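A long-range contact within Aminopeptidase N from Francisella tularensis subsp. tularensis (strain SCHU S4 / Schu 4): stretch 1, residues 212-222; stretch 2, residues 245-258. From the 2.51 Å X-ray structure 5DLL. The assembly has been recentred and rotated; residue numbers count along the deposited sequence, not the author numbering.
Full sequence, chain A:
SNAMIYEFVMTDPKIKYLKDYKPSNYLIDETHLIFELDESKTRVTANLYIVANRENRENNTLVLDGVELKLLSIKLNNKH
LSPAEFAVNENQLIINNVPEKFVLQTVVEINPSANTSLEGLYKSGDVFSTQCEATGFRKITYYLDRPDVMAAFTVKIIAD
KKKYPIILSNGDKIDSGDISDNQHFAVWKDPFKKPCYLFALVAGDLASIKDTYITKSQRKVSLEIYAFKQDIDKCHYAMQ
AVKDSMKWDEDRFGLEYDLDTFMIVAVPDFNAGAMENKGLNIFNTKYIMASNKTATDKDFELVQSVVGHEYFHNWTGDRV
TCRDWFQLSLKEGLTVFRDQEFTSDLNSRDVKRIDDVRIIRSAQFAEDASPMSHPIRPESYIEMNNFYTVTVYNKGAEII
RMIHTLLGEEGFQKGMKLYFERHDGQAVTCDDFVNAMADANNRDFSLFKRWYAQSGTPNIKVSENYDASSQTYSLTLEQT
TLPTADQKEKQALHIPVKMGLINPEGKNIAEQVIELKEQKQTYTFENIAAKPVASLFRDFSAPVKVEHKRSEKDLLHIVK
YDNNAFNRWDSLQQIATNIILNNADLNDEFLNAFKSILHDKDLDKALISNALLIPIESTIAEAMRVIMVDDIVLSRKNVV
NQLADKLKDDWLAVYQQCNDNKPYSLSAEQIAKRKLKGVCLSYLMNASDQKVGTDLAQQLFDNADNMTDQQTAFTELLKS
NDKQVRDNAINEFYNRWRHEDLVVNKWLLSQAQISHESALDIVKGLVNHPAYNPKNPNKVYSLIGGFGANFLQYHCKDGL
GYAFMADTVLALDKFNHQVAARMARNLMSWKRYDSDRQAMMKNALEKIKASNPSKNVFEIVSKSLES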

# COMPACT_ATOMS: atom_id res chain seq x y z
N THR A 212 -13.23 23.88 -7.16
CA THR A 212 -12.17 24.82 -6.80
C THR A 212 -11.65 24.61 -5.38
O THR A 212 -12.34 24.04 -4.53
CB THR A 212 -12.67 26.28 -6.94
OG1 THR A 212 -13.59 26.38 -8.03
CG2 THR A 212 -11.50 27.23 -7.18
N TYR A 213 -10.42 25.05 -5.14
CA TYR A 213 -9.81 25.04 -3.82
C TYR A 213 -8.94 26.29 -3.65
O TYR A 213 -8.06 26.55 -4.47
CB TYR A 213 -8.95 23.78 -3.63
CG TYR A 213 -8.25 23.75 -2.29
CD1 TYR A 213 -8.90 23.25 -1.17
CD2 TYR A 213 -6.96 24.24 -2.14
CE1 TYR A 213 -8.28 23.23 0.07
CE2 TYR A 213 -6.33 24.23 -0.91
CZ TYR A 213 -6.99 23.73 0.19
OH TYR A 213 -6.37 23.71 1.42
N ILE A 214 -9.18 27.05 -2.59
CA ILE A 214 -8.39 28.25 -2.31
C ILE A 214 -7.19 27.87 -1.44
O ILE A 214 -7.35 27.28 -0.37
CB ILE A 214 -9.21 29.33 -1.58
CG1 ILE A 214 -10.44 29.74 -2.40
CG2 ILE A 214 -8.33 30.54 -1.26
CD1 ILE A 214 -10.13 30.63 -3.59
N THR A 215 -6.00 28.24 -1.90
CA THR A 215 -4.78 27.90 -1.19
C THR A 215 -4.52 28.84 -0.01
O THR A 215 -5.21 29.85 0.17
CB THR A 215 -3.56 27.92 -2.14
OG1 THR A 215 -3.36 29.24 -2.67
CG2 THR A 215 -3.75 26.94 -3.27
N LYS A 216 -3.52 28.48 0.78
CA LYS A 216 -3.05 29.23 1.95
C LYS A 216 -2.59 30.65 1.59
O LYS A 216 -2.74 31.57 2.40
CB LYS A 216 -1.90 28.43 2.57
CG LYS A 216 -1.27 28.96 3.85
CD LYS A 216 -0.30 27.93 4.43
CE LYS A 216 0.69 27.39 3.39
NZ LYS A 216 1.60 26.35 3.92
N SER A 217 -2.03 30.82 0.39
CA SER A 217 -1.65 32.14 -0.12
C SER A 217 -2.74 32.74 -1.01
O SER A 217 -2.49 33.67 -1.77
CB SER A 217 -0.33 32.05 -0.89
OG SER A 217 -0.53 31.42 -2.14
N GLN A 218 -3.95 32.18 -0.91
CA GLN A 218 -5.17 32.75 -1.49
C GLN A 218 -5.33 32.56 -3.00
O GLN A 218 -6.17 33.21 -3.61
CB GLN A 218 -5.28 34.25 -1.13
CG GLN A 218 -6.67 34.67 -0.70
CD GLN A 218 -7.14 33.95 0.56
OE1 GLN A 218 -6.32 33.45 1.33
NE2 GLN A 218 -8.45 33.88 0.75
N ARG A 219 -4.54 31.66 -3.60
CA ARG A 219 -4.63 31.43 -5.04
C ARG A 219 -5.73 30.43 -5.36
O ARG A 219 -5.96 29.49 -4.60
CB ARG A 219 -3.30 30.91 -5.60
CG ARG A 219 -3.05 31.36 -7.03
CD ARG A 219 -2.07 30.46 -7.78
NE ARG A 219 -1.08 29.85 -6.89
CZ ARG A 219 -0.99 28.55 -6.60
NH1 ARG A 219 -1.83 27.66 -7.14
NH2 ARG A 219 -0.05 28.13 -5.77
N LYS A 220 -6.40 30.65 -6.48
CA LYS A 220 -7.52 29.81 -6.92
C LYS A 220 -7.02 28.67 -7.82
O LYS A 220 -6.49 28.91 -8.90
CB LYS A 220 -8.53 30.67 -7.68
CG LYS A 220 -9.84 29.97 -7.99
CD LYS A 220 -10.75 30.85 -8.84
CE LYS A 220 -10.14 31.15 -10.20
NZ LYS A 220 -11.13 31.71 -11.15
N VAL A 221 -7.21 27.44 -7.34
CA VAL A 221 -6.75 26.24 -8.04
C VAL A 221 -7.94 25.49 -8.63
O VAL A 221 -8.84 25.07 -7.90
CB VAL A 221 -5.98 25.30 -7.08
CG1 VAL A 221 -5.61 24.00 -7.77
CG2 VAL A 221 -4.72 25.99 -6.55
N SER A 222 -7.95 25.31 -9.95
CA SER A 222 -9.01 24.55 -10.60
C SER A 222 -8.78 23.05 -10.40
O SER A 222 -7.71 22.52 -10.70
CB SER A 222 -9.07 24.89 -12.09
OG SER A 222 -10.24 24.34 -12.69
N SER A 245 -6.84 16.27 1.14
CA SER A 245 -5.40 16.08 0.90
C SER A 245 -4.66 17.40 0.85
O SER A 245 -3.62 17.56 1.49
CB SER A 245 -5.17 15.34 -0.42
OG SER A 245 -5.85 14.10 -0.45
N MET A 246 -5.19 18.33 0.06
CA MET A 246 -4.57 19.63 -0.14
C MET A 246 -4.46 20.42 1.16
O MET A 246 -3.41 20.98 1.47
CB MET A 246 -5.36 20.44 -1.18
CG MET A 246 -4.96 20.18 -2.62
SD MET A 246 -6.05 20.98 -3.81
CE MET A 246 -4.93 21.24 -5.17
N LYS A 247 -5.56 20.45 1.91
CA LYS A 247 -5.63 21.16 3.19
C LYS A 247 -4.70 20.56 4.24
O LYS A 247 -4.07 21.30 5.00
CB LYS A 247 -7.07 21.14 3.71
CG LYS A 247 -7.28 21.81 5.06
CD LYS A 247 -8.76 21.81 5.44
CE LYS A 247 -8.96 22.05 6.92
NZ LYS A 247 -8.41 23.36 7.37
N TRP A 248 -4.63 19.23 4.30
CA TRP A 248 -3.81 18.55 5.29
C TRP A 248 -2.33 18.80 5.06
O TRP A 248 -1.55 18.88 6.00
CB TRP A 248 -4.09 17.05 5.27
CG TRP A 248 -3.23 16.28 6.22
CD1 TRP A 248 -3.46 16.08 7.55
CD2 TRP A 248 -2.01 15.60 5.91
NE1 TRP A 248 -2.45 15.32 8.09
CE2 TRP A 248 -1.55 15.01 7.11
CE3 TRP A 248 -1.26 15.43 4.74
CZ2 TRP A 248 -0.37 14.26 7.16
CZ3 TRP A 248 -0.09 14.69 4.80
CH2 TRP A 248 0.34 14.11 6.01
N ASP A 249 -1.96 18.91 3.79
CA ASP A 249 -0.58 19.14 3.42
C ASP A 249 -0.19 20.56 3.82
O ASP A 249 0.90 20.77 4.36
CB ASP A 249 -0.39 18.93 1.91
CG ASP A 249 0.90 18.19 1.57
OD1 ASP A 249 1.75 18.00 2.47
OD2 ASP A 249 1.07 17.80 0.40
N GLU A 250 -1.09 21.51 3.57
CA GLU A 250 -0.90 22.90 4.02
C GLU A 250 -0.81 22.97 5.54
O GLU A 250 0.16 23.50 6.09
CB GLU A 250 -2.04 23.80 3.55
CG GLU A 250 -1.99 24.15 2.07
CD GLU A 250 -3.13 25.04 1.62
OE1 GLU A 250 -4.18 25.06 2.29
OE2 GLU A 250 -2.99 25.72 0.59
N ASP A 251 -1.81 22.42 6.23
CA ASP A 251 -1.89 22.51 7.68
C ASP A 251 -0.68 21.85 8.36
O ASP A 251 0.02 22.50 9.13
CB ASP A 251 -3.19 21.89 8.21
CG ASP A 251 -4.42 22.75 7.93
OD1 ASP A 251 -4.28 23.94 7.56
OD2 ASP A 251 -5.55 22.24 8.08
N ARG A 252 -0.43 20.59 8.07
CA ARG A 252 0.61 19.85 8.78
C ARG A 252 2.03 20.02 8.22
O ARG A 252 2.99 20.09 8.99
CB ARG A 252 0.26 18.36 8.85
CG ARG A 252 1.30 17.58 9.63
CD ARG A 252 0.77 16.30 10.24
NE ARG A 252 1.88 15.56 10.82
CZ ARG A 252 1.84 14.28 11.19
NH1 ARG A 252 0.73 13.57 11.07
NH2 ARG A 252 2.94 13.72 11.70
N PHE A 253 2.17 20.07 6.90
CA PHE A 253 3.50 20.08 6.27
C PHE A 253 3.95 21.45 5.74
O PHE A 253 5.14 21.64 5.46
CB PHE A 253 3.57 19.02 5.17
CG PHE A 253 3.99 17.66 5.67
CD1 PHE A 253 3.05 16.77 6.18
CD2 PHE A 253 5.32 17.28 5.64
CE1 PHE A 253 3.44 15.53 6.65
CE2 PHE A 253 5.72 16.03 6.10
CZ PHE A 253 4.78 15.16 6.61
N GLY A 254 3.02 22.39 5.63
CA GLY A 254 3.34 23.71 5.08
C GLY A 254 3.59 23.64 3.58
O GLY A 254 4.36 24.43 3.04
N LEU A 255 2.92 22.70 2.91
CA LEU A 255 3.10 22.48 1.48
C LEU A 255 1.86 22.89 0.70
O LEU A 255 0.80 22.25 0.79
CB LEU A 255 3.45 21.02 1.20
CG LEU A 255 4.77 20.56 1.83
CD1 LEU A 255 4.95 19.06 1.69
CD2 LEU A 255 5.95 21.32 1.24
N GLU A 256 2.02 23.96 -0.07
CA GLU A 256 0.98 24.50 -0.93
C GLU A 256 1.14 23.97 -2.36
O GLU A 256 2.27 23.82 -2.87
CB GLU A 256 1.09 26.03 -0.92
CG GLU A 256 -0.16 26.77 -1.38
CD GLU A 256 0.02 28.27 -1.38
OE1 GLU A 256 0.80 28.79 -0.55
OE2 GLU A 256 -0.62 28.95 -2.21
N TYR A 257 0.02 23.68 -3.02
CA TYR A 257 0.04 23.28 -4.42
C TYR A 257 0.70 24.37 -5.26
O TYR A 257 0.60 25.55 -4.94
CB TYR A 257 -1.38 23.00 -4.92
CG TYR A 257 -1.45 22.37 -6.31
CD1 TYR A 257 -0.84 21.15 -6.58
CD2 TYR A 257 -2.14 23.00 -7.35
CE1 TYR A 257 -0.91 20.57 -7.85
CE2 TYR A 257 -2.21 22.44 -8.61
CZ TYR A 257 -1.59 21.22 -8.86
OH TYR A 257 -1.67 20.66 -10.10
N ASP A 258 1.35 23.97 -6.35
CA ASP A 258 2.24 24.86 -7.10
C ASP A 258 1.73 25.31 -8.49
O ASP A 258 2.35 26.17 -9.12
CB ASP A 258 3.64 24.22 -7.21
CG ASP A 258 3.61 22.75 -7.62
OD1 ASP A 258 2.52 22.12 -7.59
OD2 ASP A 258 4.68 22.22 -7.97

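The apolar centre of the contact is built on Met-246, which meets Tyr-213 and Val-221. Met-246 CB lies over one face of the Tyr-213 ring, 4.0 Å from the centroid, a CH-π contact, while Met-246 SD sits obliquely to the same ring, 3.8 Å from Tyr-213 CD2. The long, unbranched side chain then carries on to the second strand, where Met-246 CE meets Val-221 CG1 at 3.9 Å. The same methyl, Val-221 CG1, touches Tyr-257 CD2 at 3.6 Å, so this one methyl touches both the helix and the segment after it. Tyr-213 and Val-221 can share this patch because they are paired across a β-hairpin (strands 212-214 and 220-222, joined by loop 215-219, which contains a type I turn from Thr-215 to Gln-218): the backbone bonds Tyr-213 N to Val-221 O (3.2 Å) and Val-221 N to Tyr-213 O (3.1 Å) set them side by side, both with CA-to-CB toward stretch 2. The hairpin packs against helix 245-253 and the segment that follows it, burying 631 Å² counted over both sides; strand 212-214 runs nearly parallel to the helix, at 11°, with the axes 10.1 Å apart at their closest.

Tyr-213 also leads to the polar part. With chi1 in t, its ring reaches along the helix and Tyr-213 OH donates to Glu-250 OE1 at 2.7 Å, near the ring plane. The other carboxylate oxygen, Glu-250 OE2, accepts from the backbone Lys-216 N at 2.8 Å. One buried glutamate thus ties a strand side chain to the start of the turn, each oxygen having its own donor.

Glu-256, extended with chi1 and chi2 both t, serves the turn from the other segment. Glu-256 OE2 accepts from Thr-215 OG1 at 2.8 Å and from Ser-217 OG at a very short 2.5 Å. Thr-215 OG1 in turn accepts from Arg-219 N at 2.8 Å, so this small hydroxyl both braces the loop and fastens it to stretch 2. Arg-219 NH2 donates to Tyr-257 O at 2.8 Å, close to the guanidinium plane; the salt bridge from Arg-219 NH2 to Glu-256 OE2 is long at 3.7 Å and out of that plane, contributing charge attraction alone.

At the exposed edge, the Lys-216 side chain reaches over to the end of the helix, Lys-216 NZ lying 3.4 Å from Gly-254 CA. Gly-254 leaves the helix with positive phi (71°), a conformation that favours glycine, and the chain turns there toward Glu-256 and Tyr-257.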